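Side-chain contact in alpha-galacturonidase (Bacillus subtilis, PDB 3FEF), which hydrolyses alpha-1,4-di-galacturonate and related alpha-galacturonides, using NAD(+) and a manganese ion as cofactors: residues G14-A19 / E304-T309. Sequence-based numbering, arbitrary orientation.
Sequences GSQGWA and EKRQET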
# COMPACT_ATOMS: atom_id res chain seq x y z
N GLY A 14 -35.01 -19.58 -14.65
CA GLY A 14 -35.43 -20.60 -15.60
C GLY A 14 -34.31 -21.61 -15.75
O GLY A 14 -34.42 -22.58 -16.51
N SER A 15 -33.22 -21.37 -15.02
CA SER A 15 -32.01 -22.20 -15.10
C SER A 15 -32.33 -23.68 -14.97
O SER A 15 -33.20 -24.08 -14.20
CB SER A 15 -31.03 -21.80 -14.01
OG SER A 15 -30.19 -22.89 -13.67
N GLN A 16 -31.62 -24.49 -15.73
CA GLN A 16 -31.78 -25.92 -15.66
C GLN A 16 -30.51 -26.56 -15.09
O GLN A 16 -30.35 -27.78 -15.15
CB GLN A 16 -32.15 -26.49 -17.03
CG GLN A 16 -33.62 -26.24 -17.41
CD GLN A 16 -33.97 -26.60 -18.85
OE1 GLN A 16 -34.90 -27.37 -19.09
NE2 GLN A 16 -33.23 -26.04 -19.80
N GLY A 17 -29.62 -25.73 -14.55
CA GLY A 17 -28.39 -26.20 -13.88
C GLY A 17 -28.36 -25.80 -12.41
O GLY A 17 -28.84 -26.54 -11.53
N TRP A 18 -27.82 -24.61 -12.13
CA TRP A 18 -27.79 -24.07 -10.76
C TRP A 18 -29.14 -24.02 -10.04
O TRP A 18 -29.21 -24.37 -8.87
CB TRP A 18 -27.11 -22.69 -10.73
CG TRP A 18 -25.67 -22.80 -11.14
CD1 TRP A 18 -25.12 -22.43 -12.33
CD2 TRP A 18 -24.61 -23.36 -10.36
NE1 TRP A 18 -23.77 -22.71 -12.33
CE2 TRP A 18 -23.44 -23.28 -11.12
CE3 TRP A 18 -24.54 -23.89 -9.06
CZ2 TRP A 18 -22.20 -23.72 -10.65
CZ3 TRP A 18 -23.32 -24.34 -8.59
CH2 TRP A 18 -22.16 -24.25 -9.38
N ALA A 19 -30.20 -23.55 -10.69
CA ALA A 19 -31.51 -23.49 -10.01
C ALA A 19 -31.97 -24.86 -9.47
O ALA A 19 -32.46 -24.96 -8.36
CB ALA A 19 -32.59 -22.86 -10.91
N GLU A 304 -31.88 -31.99 -24.27
CA GLU A 304 -32.22 -33.10 -23.40
C GLU A 304 -32.59 -32.65 -21.97
O GLU A 304 -33.36 -33.33 -21.29
CB GLU A 304 -31.14 -34.19 -23.42
CG GLU A 304 -29.88 -33.88 -22.65
CD GLU A 304 -28.70 -34.73 -23.12
OE1 GLU A 304 -27.63 -34.70 -22.46
OE2 GLU A 304 -28.84 -35.42 -24.16
N LYS A 305 -32.07 -31.51 -21.52
CA LYS A 305 -32.52 -30.93 -20.25
C LYS A 305 -33.96 -30.41 -20.38
O LYS A 305 -34.75 -30.51 -19.45
CB LYS A 305 -31.60 -29.80 -19.77
CG LYS A 305 -30.31 -30.26 -19.08
CD LYS A 305 -29.49 -29.06 -18.61
CE LYS A 305 -28.55 -29.43 -17.45
NZ LYS A 305 -27.58 -30.52 -17.79
N ARG A 306 -34.28 -29.85 -21.54
CA ARG A 306 -35.65 -29.41 -21.79
C ARG A 306 -36.63 -30.56 -21.74
O ARG A 306 -37.74 -30.42 -21.22
CB ARG A 306 -35.75 -28.67 -23.13
CG ARG A 306 -35.73 -27.19 -22.93
CD ARG A 306 -35.03 -26.47 -24.04
NE ARG A 306 -34.61 -25.15 -23.58
CZ ARG A 306 -34.18 -24.18 -24.38
NH1 ARG A 306 -34.12 -24.38 -25.69
NH2 ARG A 306 -33.82 -23.01 -23.87
N GLN A 307 -36.21 -31.71 -22.26
CA GLN A 307 -37.06 -32.90 -22.26
C GLN A 307 -37.25 -33.42 -20.86
O GLN A 307 -38.37 -33.73 -20.46
CB GLN A 307 -36.45 -34.00 -23.14
CG GLN A 307 -36.39 -33.62 -24.60
CD GLN A 307 -35.65 -34.66 -25.43
OE1 GLN A 307 -36.01 -35.84 -25.42
NE2 GLN A 307 -34.63 -34.22 -26.15
N GLU A 308 -36.16 -33.51 -20.11
CA GLU A 308 -36.23 -33.92 -18.72
C GLU A 308 -37.19 -33.02 -17.94
O GLU A 308 -38.04 -33.49 -17.18
CB GLU A 308 -34.85 -33.94 -18.06
CG GLU A 308 -34.81 -34.87 -16.86
CD GLU A 308 -33.96 -34.36 -15.70
OE1 GLU A 308 -33.14 -33.42 -15.91
OE2 GLU A 308 -34.10 -34.91 -14.58
N THR A 309 -37.05 -31.71 -18.13
CA THR A 309 -37.96 -30.76 -17.50
C THR A 309 -39.44 -31.05 -17.83
O THR A 309 -40.30 -31.02 -16.95
CB THR A 309 -37.65 -29.32 -17.91
OG1 THR A 309 -36.38 -28.92 -17.37
CG2 THR A 309 -38.77 -28.39 -17.42
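Gln-16 reaches from the turn at 14-19 onto the flank of helix 304-309, where Lys-305, Arg-306 and Thr-309 receive it. Its CB lies beside the aliphatic chain of Lys-305, 4.0 Å from CD, and the two side chains run past each other in opposite directions. CG, set anti to the carbonyl carbon (chi1 -76°), starts an extended arm and is 3.8 Å from Thr-309 OG1. CD lies 3.7 Å from Thr-309 OG1 and 4.0 Å from Lys-305 O, and the amide ends beside Arg-306, its plane 31° from that of the guanidinium. At the root of the arm, Lys-305 CE comes within 3.4 Å of Gln-16 O, while NZ forms a salt bridge with Asp-301. Thr-309 OG1 has its hydrogen bond with Arg-20 NH2. An alanine in place of Gln-16 removes everything beyond CB and would probably open a gap beside Lys-305 and Thr-309. Ser-15 OG accepts from Gly-17 N (3.0 Å) in an ST turn and from Ala-19 N. The turn links strand 6-11 of the Rossmann-type parallel sheet to helix 18-28, within the region that probably binds NAD(+); helix 295-314, from the C-terminal family region, meets the turn through Gln-16, with Thr-309 also touching helix 43-53.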